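Local coordinates for dTDP-4-dehydrorhamnose 3,5-epimerase (Bacillus anthracis str. Ames, PDB 3RYK), which probably catalyses the epimerisation of dTDP-4-dehydro-6-deoxyglucose at C3 and C5 of the sugar ring, a step in dTDP-L-rhamnose synthesis, at residues A79-F87 with G140-L148; Q94-I105 with L127-P138. One frame throughout, in Å; residues are numbered along the deposited sequence.

Contact 1. Residues A79-F87 with G140-L148; sequences AGTIRGLHF and GFAHGFCTL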
loop_
_atom_site.group_PDB
_atom_site.type_symbol
_atom_site.label_atom_id
_atom_site.label_comp_id
_atom_site.label_asym_id
_atom_site.label_seq_id
_atom_site.Cartn_x
_atom_site.Cartn_y
_atom_site.Cartn_z
ATOM N N ALA A 79 17.250 -12.523 -2.149
ATOM C CA ALA A 79 16.428 -13.286 -3.092
ATOM C C ALA A 79 16.354 -14.703 -2.527
ATOM O O ALA A 79 17.280 -15.155 -1.843
ATOM C CB ALA A 79 17.060 -13.342 -4.458
ATOM N N GLY A 80 15.283 -15.426 -2.835
ATOM C CA GLY A 80 15.126 -16.791 -2.335
ATOM C C GLY A 80 14.655 -16.889 -0.892
ATOM O O GLY A 80 14.891 -17.908 -0.208
ATOM N N THR A 81 14.021 -15.831 -0.406
ATOM C CA THR A 81 13.485 -15.804 0.937
ATOM C C THR A 81 12.059 -16.335 0.818
ATOM O O THR A 81 11.286 -15.889 -0.033
ATOM C CB THR A 81 13.445 -14.379 1.523
ATOM O OG1 THR A 81 14.772 -13.842 1.569
ATOM C CG2 THR A 81 12.820 -14.358 2.926
ATOM N N ILE A 82 11.710 -17.323 1.628
ATOM C CA ILE A 82 10.360 -17.874 1.609
ATOM C C ILE A 82 9.555 -17.452 2.829
ATOM O O ILE A 82 9.973 -17.660 3.978
ATOM C CB ILE A 82 10.311 -19.407 1.404
ATOM C CG1 ILE A 82 10.562 -19.742 -0.068
ATOM C CG2 ILE A 82 8.938 -19.957 1.742
ATOM C CD1 ILE A 82 10.445 -21.212 -0.396
ATOM N N ARG A 83 8.404 -16.848 2.547
ATOM C CA ARG A 83 7.464 -16.371 3.556
ATOM C C ARG A 83 6.182 -17.220 3.433
ATOM O O ARG A 83 5.419 -17.066 2.464
ATOM C CB ARG A 83 7.137 -14.898 3.328
ATOM C CG ARG A 83 8.335 -13.936 3.329
ATOM C CD ARG A 83 9.103 -13.890 4.635
ATOM N NE ARG A 83 10.133 -12.855 4.553
ATOM C CZ ARG A 83 10.932 -12.479 5.547
ATOM N NH1 ARG A 83 10.854 -13.063 6.742
ATOM N NH2 ARG A 83 11.814 -11.505 5.342
ATOM N N GLY A 84 5.954 -18.117 4.390
ATOM C CA GLY A 84 4.777 -19.007 4.399
ATOM C C GLY A 84 5.113 -20.495 4.462
ATOM O O GLY A 84 6.243 -20.851 4.851
ATOM N N LEU A 85 4.173 -21.389 4.111
ATOM C CA LEU A 85 2.786 -21.082 3.663
ATOM C C LEU A 85 1.901 -20.801 4.878
ATOM O O LEU A 85 1.705 -21.697 5.691
ATOM C CB LEU A 85 2.188 -22.285 2.911
ATOM C CG LEU A 85 2.768 -22.808 1.594
ATOM C CD1 LEU A 85 2.143 -24.154 1.235
ATOM C CD2 LEU A 85 2.564 -21.783 0.478
ATOM N N HIS A 86 1.356 -19.585 4.960
ATOM C CA HIS A 86 0.495 -19.141 6.067
ATOM C C HIS A 86 -1.017 -19.247 5.865
ATOM O O HIS A 86 -1.515 -19.179 4.748
ATOM C CB HIS A 86 0.775 -17.644 6.328
ATOM C CG HIS A 86 -0.189 -16.994 7.282
ATOM N ND1 HIS A 86 -1.461 -16.613 6.908
ATOM C CD2 HIS A 86 -0.058 -16.627 8.578
ATOM C CE1 HIS A 86 -2.081 -16.068 7.939
ATOM N NE2 HIS A 86 -1.250 -16.060 8.965
ATOM N N PHE A 87 -1.740 -19.414 6.970
ATOM C CA PHE A 87 -3.198 -19.456 6.957
ATOM C C PHE A 87 -3.576 -19.233 8.416
ATOM O O PHE A 87 -2.933 -19.777 9.326
ATOM C CB PHE A 87 -3.866 -20.690 6.346
ATOM C CG PHE A 87 -3.687 -21.955 7.119
ATOM C CD1 PHE A 87 -4.589 -22.297 8.122
ATOM C CD2 PHE A 87 -2.666 -22.829 6.813
ATOM C CE1 PHE A 87 -4.439 -23.482 8.828
ATOM C CE2 PHE A 87 -2.517 -24.015 7.511
ATOM C CZ PHE A 87 -3.403 -24.341 8.515
ATOM N N GLY A 140 -9.754 -19.988 3.562
ATOM C CA GLY A 140 -9.676 -21.424 3.299
ATOM C C GLY A 140 -8.479 -21.845 2.462
ATOM O O GLY A 140 -8.392 -22.998 2.014
ATOM N N PHE A 141 -7.566 -20.899 2.247
ATOM C CA PHE A 141 -6.338 -21.098 1.483
ATOM C C PHE A 141 -5.065 -20.831 2.273
ATOM O O PHE A 141 -5.056 -20.024 3.217
ATOM C CB PHE A 141 -6.296 -20.141 0.266
ATOM C CG PHE A 141 -7.222 -20.515 -0.860
ATOM C CD1 PHE A 141 -6.711 -21.057 -2.041
ATOM C CD2 PHE A 141 -8.589 -20.367 -0.738
ATOM C CE1 PHE A 141 -7.546 -21.417 -3.096
ATOM C CE2 PHE A 141 -9.438 -20.725 -1.780
ATOM C CZ PHE A 141 -8.917 -21.254 -2.960
ATOM N N ALA A 142 -3.994 -21.525 1.879
ATOM C CA ALA A 142 -2.680 -21.356 2.466
ATOM C C ALA A 142 -2.042 -20.408 1.457
ATOM O O ALA A 142 -2.343 -20.490 0.242
ATOM C CB ALA A 142 -1.921 -22.646 2.531
ATOM N N HIS A 143 -1.193 -19.515 1.947
ATOM C CA HIS A 143 -0.502 -18.523 1.125
ATOM C C HIS A 143 0.934 -18.294 1.535
ATOM O O HIS A 143 1.240 -18.119 2.735
ATOM C CB HIS A 143 -1.194 -17.162 1.190
ATOM C CG HIS A 143 -0.353 -16.049 0.638
ATOM N ND1 HIS A 143 0.353 -15.176 1.440
ATOM C CD2 HIS A 143 -0.056 -15.709 -0.637
ATOM C CE1 HIS A 143 1.030 -14.331 0.685
ATOM N NE2 HIS A 143 0.806 -14.637 -0.579
ATOM N N GLY A 144 1.809 -18.256 0.532
ATOM C CA GLY A 144 3.227 -18.021 0.742
ATOM C C GLY A 144 3.882 -17.557 -0.533
ATOM O O GLY A 144 3.247 -17.578 -1.599
ATOM N N PHE A 145 5.136 -17.131 -0.433
ATOM C CA PHE A 145 5.864 -16.674 -1.610
ATOM C C PHE A 145 7.384 -16.790 -1.496
ATOM O O PHE A 145 7.944 -16.914 -0.388
ATOM C CB PHE A 145 5.480 -15.230 -1.948
ATOM C CG PHE A 145 5.839 -14.224 -0.877
ATOM C CD1 PHE A 145 7.118 -13.667 -0.831
ATOM C CD2 PHE A 145 4.901 -13.799 0.035
ATOM C CE1 PHE A 145 7.454 -12.722 0.131
ATOM C CE2 PHE A 145 5.227 -12.840 1.001
ATOM C CZ PHE A 145 6.506 -12.308 1.047
ATOM N N CYS A 146 8.038 -16.751 -2.653
ATOM C CA CYS A 146 9.500 -16.817 -2.764
ATOM C C CYS A 146 9.946 -15.570 -3.502
ATOM O O CYS A 146 9.492 -15.312 -4.624
ATOM C CB CYS A 146 9.954 -18.070 -3.523
ATOM S SG CYS A 146 11.749 -18.310 -3.622
ATOM N N THR A 147 10.833 -14.794 -2.890
ATOM C CA THR A 147 11.330 -13.570 -3.518
ATOM C C THR A 147 12.299 -13.986 -4.617
ATOM O O THR A 147 13.125 -14.869 -4.429
ATOM C CB THR A 147 11.945 -12.620 -2.491
ATOM O OG1 THR A 147 13.073 -13.244 -1.857
ATOM C CG2 THR A 147 10.895 -12.260 -1.414
ATOM N N LEU A 148 12.221 -13.339 -5.776
ATOM C CA LEU A 148 13.077 -13.711 -6.893
ATOM C C LEU A 148 14.333 -12.861 -7.089
ATOM O O LEU A 148 15.237 -13.249 -7.836
ATOM C CB LEU A 148 12.226 -13.639 -8.177
ATOM C CG LEU A 148 10.923 -14.453 -8.192
ATOM C CD1 LEU A 148 10.286 -14.290 -9.624
ATOM C CD2 LEU A 148 11.089 -15.932 -7.842
HETATM O O HOH W 1 -3.605 -17.527 3.361
#
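Arg83 lays the aliphatic root of its side chain over one face of the Phe145 ring: CB stands 3.8 Å from the ring centroid in a CH-pi contact, and CG comes to 3.3 Å from Phe145 CZ. The ring gets there because its CG sits between the backbone N and the carbonyl carbon (chi1 63°), which leans it across to the neighbouring strand. On the other face of the sheet Ile82 CG1 meets Cys146 CB at 3.9 Å, two compact apolar groups suited to a buried layer. Gly84 and Gly144 face each other with CA atoms 4.1 Å apart, closer than side chains between them would allow, and the CD2 methyl of Leu85 lies against the Gly144 backbone. Paired backbone bonds join Arg83 to Phe145 and His86 to His143; between them the register slips by one residue, a beta bulge that takes in Gly84 and the cis peptide before Leu85. Farther out, Thr147 OG1 accepts from Thr81 N at 3.1 Å, and Gly80 N donates to Thr147 O at 2.7 Å. At the polar end, the guanidinium of Arg83 bonds Ser76 OG through NE, and the Arg83 side chain touches the bound pyrophosphate, while His143 NE2 bonds Asp107. The pair joins neighbouring antiparallel strands of one sheet of the jelly roll-like fold, and Arg83 brings its face of that sheet to the pyrophosphate.

Contact 2. Residues Q94-I105 with L127-P138; sequences QTKLIQVMQGAI and LSADNHRQLLVP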
loop_
_atom_site.group_PDB
_atom_site.type_symbol
_atom_site.label_atom_id
_atom_site.label_comp_id
_atom_site.label_asym_id
_atom_site.label_seq_id
_atom_site.Cartn_x
_atom_site.Cartn_y
_atom_site.Cartn_z
ATOM N N GLN A 94 -8.587 -15.174 7.304
ATOM C CA GLN A 94 -8.332 -13.926 6.575
ATOM C C GLN A 94 -8.354 -14.008 5.055
ATOM O O GLN A 94 -7.771 -14.918 4.459
ATOM C CB GLN A 94 -6.924 -13.437 6.915
ATOM C CG GLN A 94 -6.660 -12.950 8.335
ATOM C CD GLN A 94 -5.175 -12.763 8.589
ATOM O OE1 GLN A 94 -4.373 -13.639 8.266
ATOM N NE2 GLN A 94 -4.808 -11.655 9.214
ATOM N N THR A 95 -9.043 -13.050 4.438
ATOM C CA THR A 95 -9.086 -12.933 2.995
ATOM C C THR A 95 -7.876 -12.028 2.830
ATOM O O THR A 95 -7.703 -11.092 3.623
ATOM C CB THR A 95 -10.292 -12.139 2.494
ATOM O OG1 THR A 95 -11.495 -12.755 2.946
ATOM C CG2 THR A 95 -10.286 -12.054 0.973
ATOM N N LYS A 96 -7.022 -12.305 1.853
ATOM C CA LYS A 96 -5.840 -11.478 1.620
ATOM C C LYS A 96 -5.862 -10.946 0.195
ATOM O O LYS A 96 -6.516 -11.534 -0.655
ATOM C CB LYS A 96 -4.568 -12.272 1.850
ATOM C CG LYS A 96 -4.442 -12.841 3.249
ATOM C CD LYS A 96 -3.141 -13.574 3.426
ATOM C CE LYS A 96 -3.033 -14.175 4.812
ATOM N NZ LYS A 96 -1.733 -14.876 4.967
ATOM N N LEU A 97 -5.144 -9.848 -0.043
ATOM C CA LEU A 97 -5.041 -9.205 -1.378
ATOM C C LEU A 97 -3.597 -8.736 -1.396
ATOM O O LEU A 97 -3.237 -7.773 -0.730
ATOM C CB LEU A 97 -6.054 -8.080 -1.518
ATOM C CG LEU A 97 -6.197 -7.353 -2.859
ATOM C CD1 LEU A 97 -6.621 -8.307 -3.960
ATOM C CD2 LEU A 97 -7.253 -6.294 -2.645
ATOM N N ILE A 98 -2.781 -9.430 -2.178
ATOM C CA ILE A 98 -1.360 -9.176 -2.247
ATOM C C ILE A 98 -0.821 -8.566 -3.525
ATOM O O ILE A 98 -1.278 -8.888 -4.614
ATOM C CB ILE A 98 -0.602 -10.523 -2.093
ATOM C CG1 ILE A 98 -0.957 -11.276 -0.789
ATOM C CG2 ILE A 98 0.915 -10.310 -2.159
ATOM C CD1 ILE A 98 -2.065 -12.293 -0.883
ATOM N N GLN A 99 0.167 -7.695 -3.357
ATOM C CA GLN A 99 0.854 -7.042 -4.462
ATOM C C GLN A 99 2.318 -6.831 -4.080
ATOM O O GLN A 99 2.693 -6.847 -2.889
ATOM C CB GLN A 99 0.244 -5.702 -4.855
ATOM C CG GLN A 99 0.312 -4.627 -3.807
ATOM C CD GLN A 99 -0.175 -3.284 -4.309
ATOM O OE1 GLN A 99 -0.164 -3.016 -5.510
ATOM N NE2 GLN A 99 -0.561 -2.418 -3.389
ATOM N N VAL A 100 3.131 -6.628 -5.108
ATOM C CA VAL A 100 4.564 -6.403 -4.956
ATOM C C VAL A 100 4.861 -4.953 -5.324
ATOM O O VAL A 100 4.532 -4.490 -6.440
ATOM C CB VAL A 100 5.368 -7.380 -5.823
ATOM C CG1 VAL A 100 6.844 -7.051 -5.757
ATOM C CG2 VAL A 100 5.088 -8.833 -5.384
ATOM N N MET A 101 5.510 -4.239 -4.406
ATOM C CA MET A 101 5.844 -2.825 -4.612
ATOM C C MET A 101 7.255 -2.607 -5.147
ATOM O O MET A 101 7.537 -1.600 -5.828
ATOM C CB MET A 101 5.632 -2.054 -3.303
ATOM C CG MET A 101 4.218 -2.267 -2.701
ATOM S SD MET A 101 2.833 -1.912 -3.820
ATOM C CE MET A 101 3.123 -0.166 -4.145
ATOM N N GLN A 102 8.143 -3.534 -4.808
ATOM C CA GLN A 102 9.515 -3.499 -5.234
ATOM C C GLN A 102 9.950 -4.947 -5.396
ATOM O O GLN A 102 9.687 -5.779 -4.519
ATOM C CB GLN A 102 10.390 -2.750 -4.230
ATOM C CG GLN A 102 11.831 -2.645 -4.671
ATOM C CD GLN A 102 12.705 -1.777 -3.766
ATOM O OE1 GLN A 102 12.227 -0.882 -3.067
ATOM N NE2 GLN A 102 14.006 -2.013 -3.825
ATOM N N GLY A 103 10.596 -5.239 -6.522
ATOM C CA GLY A 103 11.059 -6.577 -6.831
ATOM C C GLY A 103 10.003 -7.480 -7.469
ATOM O O GLY A 103 9.099 -7.033 -8.188
ATOM N N ALA A 104 10.117 -8.766 -7.198
ATOM C CA ALA A 104 9.201 -9.747 -7.749
ATOM C C ALA A 104 9.222 -11.000 -6.898
ATOM O O ALA A 104 10.244 -11.292 -6.274
ATOM C CB ALA A 104 9.606 -10.073 -9.172
ATOM N N ILE A 105 8.089 -11.709 -6.890
ATOM C CA ILE A 105 7.916 -12.937 -6.142
ATOM C C ILE A 105 7.143 -13.986 -6.929
ATOM O O ILE A 105 6.439 -13.670 -7.895
ATOM C CB ILE A 105 7.077 -12.671 -4.840
ATOM C CG1 ILE A 105 5.587 -12.385 -5.169
ATOM C CG2 ILE A 105 7.689 -11.575 -4.016
ATOM C CD1 ILE A 105 4.735 -11.941 -3.973
ATOM N N LEU A 127 4.112 -12.142 -9.322
ATOM C CA LEU A 127 3.651 -10.818 -8.981
ATOM C C LEU A 127 4.912 -9.954 -8.896
ATOM O O LEU A 127 5.920 -10.329 -8.266
ATOM C CB LEU A 127 2.873 -10.843 -7.667
ATOM C CG LEU A 127 1.701 -11.841 -7.616
ATOM C CD1 LEU A 127 0.941 -11.784 -6.287
ATOM C CD2 LEU A 127 0.750 -11.601 -8.784
ATOM N N SER A 128 4.891 -8.802 -9.552
ATOM C CA SER A 128 6.054 -7.927 -9.542
ATOM C C SER A 128 5.738 -6.432 -9.538
ATOM O O SER A 128 4.593 -6.010 -9.733
ATOM C CB SER A 128 6.938 -8.248 -10.736
ATOM O OG SER A 128 6.262 -7.894 -11.953
ATOM N N ALA A 129 6.787 -5.642 -9.323
ATOM C CA ALA A 129 6.668 -4.208 -9.289
ATOM C C ALA A 129 6.339 -3.754 -10.698
ATOM O O ALA A 129 5.559 -2.825 -10.868
ATOM C CB ALA A 129 7.956 -3.569 -8.798
ATOM N N ASP A 130 6.905 -4.426 -11.695
ATOM C CA ASP A 130 6.653 -4.076 -13.116
ATOM C C ASP A 130 5.285 -4.490 -13.639
ATOM O O ASP A 130 4.694 -3.729 -14.410
ATOM C CB ASP A 130 7.790 -4.569 -14.016
ATOM C CG ASP A 130 9.061 -3.728 -13.855
ATOM O OD1 ASP A 130 9.137 -2.620 -14.460
ATOM O OD2 ASP A 130 10.009 -4.216 -13.210
ATOM N N ASN A 131 4.752 -5.643 -13.222
ATOM C CA ASN A 131 3.418 -6.051 -13.733
ATOM C C ASN A 131 2.230 -5.494 -12.925
ATOM O O ASN A 131 1.087 -5.518 -13.399
ATOM C CB ASN A 131 3.291 -7.571 -14.041
ATOM C CG ASN A 131 3.297 -8.471 -12.810
ATOM O OD1 ASN A 131 3.068 -8.026 -11.697
ATOM N ND2 ASN A 131 3.489 -9.762 -13.041
ATOM N N HIS A 132 2.514 -5.016 -11.703
ATOM C CA HIS A 132 1.550 -4.425 -10.782
ATOM C C HIS A 132 0.375 -5.362 -10.466
ATOM O O HIS A 132 -0.690 -4.903 -10.002
ATOM C CB HIS A 132 0.985 -3.110 -11.363
ATOM C CG HIS A 132 2.037 -2.147 -11.822
ATOM N ND1 HIS A 132 2.712 -1.307 -10.960
ATOM C CD2 HIS A 132 2.515 -1.881 -13.061
ATOM C CE1 HIS A 132 3.578 -0.585 -11.652
ATOM N NE2 HIS A 132 3.478 -0.918 -12.927
ATOM N N ARG A 133 0.565 -6.665 -10.677
ATOM C CA ARG A 133 -0.492 -7.629 -10.454
ATOM C C ARG A 133 -0.790 -7.873 -9.014
ATOM O O ARG A 133 0.069 -7.668 -8.162
ATOM C CB ARG A 133 -0.251 -8.935 -11.224
ATOM C CG ARG A 133 -0.392 -8.740 -12.744
ATOM C CD ARG A 133 -0.193 -10.017 -13.519
ATOM N NE ARG A 133 -0.401 -9.752 -14.961
ATOM C CZ ARG A 133 -0.400 -10.693 -15.903
ATOM N NH1 ARG A 133 -0.203 -11.967 -15.599
ATOM N NH2 ARG A 133 -0.632 -10.367 -17.174
ATOM N N GLN A 134 -2.032 -8.260 -8.753
ATOM C CA GLN A 134 -2.475 -8.530 -7.396
ATOM C C GLN A 134 -3.167 -9.871 -7.371
ATOM O O GLN A 134 -3.639 -10.361 -8.379
ATOM C CB GLN A 134 -3.405 -7.422 -6.898
ATOM C CG GLN A 134 -2.801 -6.017 -7.057
ATOM C CD GLN A 134 -3.576 -4.917 -6.349
ATOM O OE1 GLN A 134 -4.426 -5.171 -5.489
ATOM N NE2 GLN A 134 -3.264 -3.678 -6.694
ATOM N N LEU A 135 -3.157 -10.504 -6.210
ATOM C CA LEU A 135 -3.797 -11.797 -6.062
ATOM C C LEU A 135 -4.764 -11.725 -4.890
ATOM O O LEU A 135 -4.388 -11.275 -3.802
ATOM C CB LEU A 135 -2.748 -12.875 -5.810
ATOM C CG LEU A 135 -3.264 -14.300 -5.679
ATOM C CD1 LEU A 135 -3.901 -14.781 -6.975
ATOM C CD2 LEU A 135 -2.114 -15.219 -5.279
ATOM N N LEU A 136 -6.010 -12.140 -5.122
ATOM C CA LEU A 136 -7.047 -12.152 -4.109
ATOM C C LEU A 136 -7.027 -13.602 -3.628
ATOM O O LEU A 136 -7.335 -14.517 -4.392
ATOM C CB LEU A 136 -8.413 -11.756 -4.694
ATOM C CG LEU A 136 -9.614 -11.598 -3.737
ATOM C CD1 LEU A 136 -10.038 -12.909 -3.056
ATOM C CD2 LEU A 136 -9.317 -10.526 -2.709
ATOM N N VAL A 137 -6.594 -13.802 -2.379
ATOM C CA VAL A 137 -6.513 -15.119 -1.771
ATOM C C VAL A 137 -7.737 -15.273 -0.846
ATOM O O VAL A 137 -7.824 -14.608 0.197
ATOM C CB VAL A 137 -5.236 -15.293 -0.929
ATOM C CG1 VAL A 137 -5.066 -16.756 -0.538
ATOM C CG2 VAL A 137 -4.002 -14.818 -1.692
ATOM N N PRO A 138 -8.680 -16.151 -1.212
ATOM C CA PRO A 138 -9.846 -16.303 -0.362
ATOM C C PRO A 138 -9.561 -16.997 0.963
ATOM O O PRO A 138 -8.457 -17.499 1.186
ATOM C CB PRO A 138 -10.775 -17.223 -1.184
ATOM C CG PRO A 138 -10.155 -17.418 -2.493
ATOM C CD PRO A 138 -8.729 -17.036 -2.394
HETATM O O HOH W 2 -6.336 -16.133 2.513
HETATM O O HOH W 3 -0.864 -3.012 -8.234
HETATM O O HOH W 4 2.286 -6.452 -7.824
#
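Ile98 CD1 presses to 3.3 Å from Val137 CG2, tighter than ordinary van der Waals contact, and the isoleucine's chi2 of 93° lies well off the staggered +60°, so this spot looks strained. Branched side chains fill the layer closely: Leu127, beyond the corner, sets its CB 3.8 Å from Val100 CG2 and 4.0 Å from Ile105 CG1. Toward the other face, Leu97 CD1 touches Leu136 CD2 at 3.7 Å, and Leu97 CG rests near the amide oxygen of Gln134. Reciprocal backbone bonds pair Lys96 with Val137 and Ile98 with Leu135.

In the jelly roll-like fold the chain turns a corner at Met101, where Met101 and Gln102 form a classic beta bulge opposite Ile153. Strand 96-100 therefore belongs to one sheet and Ile105 to the other, where it pairs with Leu127. Gly103, at positive phi, suits the turn, and its carbonyl receives Ala129 N.

Where strands 96-100 and 134-137 part, water takes over. One molecule accepts from Val100 N and lies within bonding distance of Ser128 O and Arg133 O. Another accepts from Gln134 NE2, 2.9 Å away, beside Gln99 OE1; the two glutamine side chains run side by side with their amide planes 44° apart, and Gln134 NE2 also bonds Ser53 O. Asn131 holds the intervening turn: its OD1 accepts from Ser128 N and Arg133 N, which approach from opposite faces of the amide, while its backbone N donates to Ser128 OG at 3.0 Å.

How the contacts relate
From the N terminus the chain first lays down 79-87, then 94-105, turns back through the hairpin of strands 104-111 and 122-128, and returns along 127-138 before 140-148. Contact 2 thus closes the inner loop and contact 1 the outer one, nested without crossing. Contact 1 lies within the sheet holding 104-111 and 141-147. Contact 2 reaches both sheets, its corner carrying the chain into that sheet from the one holding 96-100 and 134-137. There the strands meet directly: Leu148 N probably bonds Ala104 O at 2.9 Å, and Ile105 CB packs on Cys146 O. At the other end, in the conformer given, His86 lies beside Gln94 and Lys96.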